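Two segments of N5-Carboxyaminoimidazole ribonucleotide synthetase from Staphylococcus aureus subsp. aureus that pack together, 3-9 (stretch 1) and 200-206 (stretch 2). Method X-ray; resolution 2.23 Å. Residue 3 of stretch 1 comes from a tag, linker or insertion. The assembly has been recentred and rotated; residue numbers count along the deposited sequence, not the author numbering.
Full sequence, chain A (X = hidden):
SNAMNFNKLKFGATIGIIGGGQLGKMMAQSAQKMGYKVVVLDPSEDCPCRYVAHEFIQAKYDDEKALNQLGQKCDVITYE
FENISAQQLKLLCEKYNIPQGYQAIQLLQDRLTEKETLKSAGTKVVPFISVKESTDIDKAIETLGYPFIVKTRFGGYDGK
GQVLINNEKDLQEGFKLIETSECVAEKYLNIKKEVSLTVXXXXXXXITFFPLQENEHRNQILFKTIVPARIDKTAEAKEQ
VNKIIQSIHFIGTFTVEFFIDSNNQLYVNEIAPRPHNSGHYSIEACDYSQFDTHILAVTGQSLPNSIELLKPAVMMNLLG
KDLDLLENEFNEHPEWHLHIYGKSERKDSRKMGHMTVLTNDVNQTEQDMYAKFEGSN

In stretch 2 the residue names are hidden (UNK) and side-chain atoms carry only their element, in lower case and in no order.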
# COMPACT_ATOMS: atom_id res chain seq x y z
N ALA A 3 -22.58 20.04 3.59
CA ALA A 3 -22.86 19.39 4.87
C ALA A 3 -21.59 19.26 5.70
O ALA A 3 -20.55 18.75 5.22
CB ALA A 3 -23.55 18.04 4.68
N MSE A 4 -21.68 19.79 6.92
CA MSE A 4 -20.70 19.53 7.96
C MSE A 4 -20.70 18.03 8.33
O MSE A 4 -19.63 17.45 8.57
CB MSE A 4 -20.99 20.39 9.21
CG MSE A 4 -20.27 19.94 10.52
SE MSE A 4 -18.84 21.11 11.32
CE MSE A 4 -17.84 21.54 9.72
N ASN A 5 -21.90 17.43 8.39
CA ASN A 5 -22.02 16.00 8.71
C ASN A 5 -22.69 15.22 7.59
O ASN A 5 -23.67 15.70 7.01
CB ASN A 5 -22.73 15.77 10.02
CG ASN A 5 -22.07 16.50 11.16
OD1 ASN A 5 -21.16 15.95 11.81
ND2 ASN A 5 -22.51 17.75 11.41
N PHE A 6 -22.14 14.04 7.27
CA PHE A 6 -22.57 13.29 6.09
C PHE A 6 -22.45 11.77 6.26
O PHE A 6 -22.00 11.28 7.29
CB PHE A 6 -21.83 13.81 4.87
CG PHE A 6 -20.34 13.74 5.00
CD1 PHE A 6 -19.65 12.54 4.71
CD2 PHE A 6 -19.62 14.87 5.40
CE1 PHE A 6 -18.25 12.47 4.80
CE2 PHE A 6 -18.22 14.82 5.51
CZ PHE A 6 -17.52 13.61 5.23
N ASN A 7 -22.92 11.01 5.28
CA ASN A 7 -23.00 9.55 5.42
C ASN A 7 -21.71 8.90 5.89
O ASN A 7 -20.62 9.16 5.33
CB ASN A 7 -23.42 8.92 4.13
CG ASN A 7 -24.86 9.26 3.77
OD1 ASN A 7 -25.56 9.99 4.49
ND2 ASN A 7 -25.30 8.73 2.64
N LYS A 8 -21.85 8.07 6.92
CA LYS A 8 -20.79 7.19 7.38
C LYS A 8 -20.92 5.88 6.63
O LYS A 8 -21.87 5.12 6.86
CB LYS A 8 -20.83 6.98 8.91
CG LYS A 8 -20.44 8.26 9.69
CD LYS A 8 -20.51 8.10 11.22
CE LYS A 8 -20.13 9.44 11.90
NZ LYS A 8 -20.55 9.62 13.33
N LEU A 9 -20.00 5.63 5.70
CA LEU A 9 -20.04 4.41 4.86
C LEU A 9 -19.13 3.32 5.41
O LEU A 9 -17.96 3.58 5.75
CB LEU A 9 -19.63 4.71 3.41
CG LEU A 9 -20.47 5.75 2.66
CD1 LEU A 9 -19.77 6.05 1.36
CD2 LEU A 9 -21.92 5.27 2.49
N UNK A 200 -6.20 16.97 5.54
CA UNK A 200 -7.41 16.20 5.27
C UNK A 200 -8.50 16.69 6.18
O UNK A 200 -8.30 16.86 7.38
c UNK A 200 -7.22 14.66 5.49
c UNK A 200 -8.51 13.92 5.04
o UNK A 200 -6.13 14.16 4.69
N UNK A 201 -9.67 16.89 5.62
CA UNK A 201 -10.81 17.38 6.41
C UNK A 201 -11.91 16.36 6.28
O UNK A 201 -12.14 15.86 5.18
n UNK A 201 -12.88 21.43 7.37
c UNK A 201 -14.18 21.39 7.12
n UNK A 201 -15.02 21.68 8.12
c UNK A 201 -11.29 18.73 5.88
c UNK A 201 -11.83 21.12 6.44
n UNK A 201 -14.65 21.08 5.92
c UNK A 201 -11.09 19.85 6.89
N UNK A 202 -12.56 16.03 7.37
CA UNK A 202 -13.57 14.98 7.30
C UNK A 202 -14.83 15.38 8.04
O UNK A 202 -15.11 16.55 8.28
N UNK A 203 -15.60 14.37 8.38
CA UNK A 203 -16.85 14.51 9.09
C UNK A 203 -16.79 15.38 10.34
O UNK A 203 -15.80 15.40 11.06
o UNK A 203 -19.41 13.71 8.65
c UNK A 203 -18.67 12.81 9.05
n UNK A 203 -19.04 11.52 9.09
c UNK A 203 -17.30 13.11 9.51
N UNK A 204 -17.89 16.07 10.61
CA UNK A 204 -18.02 16.90 11.81
C UNK A 204 -16.79 17.77 12.09
O UNK A 204 -16.24 17.77 13.22
n UNK A 204 -18.63 16.39 15.40
c UNK A 204 -18.93 16.84 14.19
c UNK A 204 -18.36 16.03 13.02
o UNK A 204 -19.64 17.83 14.01
N UNK A 205 -16.33 18.47 11.06
CA UNK A 205 -15.22 19.41 11.19
C UNK A 205 -13.84 18.83 11.53
O UNK A 205 -12.92 19.57 11.85
o UNK A 205 -14.65 22.24 10.78
c UNK A 205 -15.57 20.52 12.23
n UNK A 205 -14.42 22.53 13.03
c UNK A 205 -14.85 21.85 11.95
N UNK A 206 -13.68 17.51 11.50
CA UNK A 206 -12.38 16.95 11.73
C UNK A 206 -11.33 17.42 10.70
O UNK A 206 -11.64 17.59 9.52
o UNK A 206 -12.31 12.59 13.01
c UNK A 206 -12.46 15.47 11.65
c UNK A 206 -13.19 14.82 12.76
c UNK A 206 -13.19 13.30 12.52
n UNK A 206 -14.15 12.82 11.73

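Position 200 carries three side-chain atoms: a carbon bearing one oxygen and one carbon. This beta-branched hydroxyl side chain is threonine. Thr200 lies in a strand and is out of reach of stretch 1.

Position 201 has seven side-chain atoms. Three carbons lead to a nitrogen, then to a carbon carrying two more nitrogens. One of the two end nitrogens is 3.2 Å from CE of Met4, a selenomethionine. That planar end is a guanidinium, so the residue is arginine. The nitrogen near Met4 is NH2 of Arg201, and Met4 CE lies at the edge of the guanidinium and near its plane. Arg201 NH2 also donates a hydrogen bond to a side-chain oxygen of position 205, at 2.7 Å.

Position 202 has no side-chain atoms. Its backbone C is 4.3 Å from Phe6 CE2. It is glycine. Gly202 N donates to the backbone O of position 206 at 2.8 Å.

Position 203 has four side-chain atoms: two carbons, the second carrying one oxygen and one nitrogen. The oxygen lies over one face of the Phe6 ring, and the nitrogen is 3.6 Å from Lys8 CG. A carboxamide on a single CB is asparagine. Phe6 N donates to Asn203 OD1 at 3.1 Å. Asn203 ND2 donates to Phe6 O at 3.5 Å, a weak bond. The amide thus binds both the backbone N and the backbone O of Phe6.

Position 204 shows the same atoms, two carbons with an oxygen and a nitrogen on the second. Its oxygen is 4.1 Å from Met4 CG. It is again asparagine, with chi1 in t. Asn204 N donates a weak hydrogen bond to Met4 O, at 3.0 Å and 135°.

Position 205 repeats the pattern of two carbons, one oxygen and one nitrogen. The oxygen is 3.4 Å from Met4 CE. The residue is asparagine. Asn205 OD1 is the acceptor for Arg201, so Met4 CE sits beside a bonded pair.

Position 206 has five side-chain atoms: three carbons, the third carrying an oxygen and a nitrogen. The longer amide is glutamine. It does not contact stretch 1. Gln206 N and NE2 both donate to Asn203 O, at 3.0 and 3.1 Å.

The two stretches bury 389 Å² between them, both sides summed. Asn203 has the largest area covered by the other stretch, 99 Å². Its amide reads the backbone of Phe6, while Asn204 N adds the weak bond to Met4 O. The Met4 side chain reaches the Arg201–Asn205 pair. Bonds within stretch 2 link Asn203 and Gly202 to Gln206.

Stretch 2 200-206: TRGNNNQ
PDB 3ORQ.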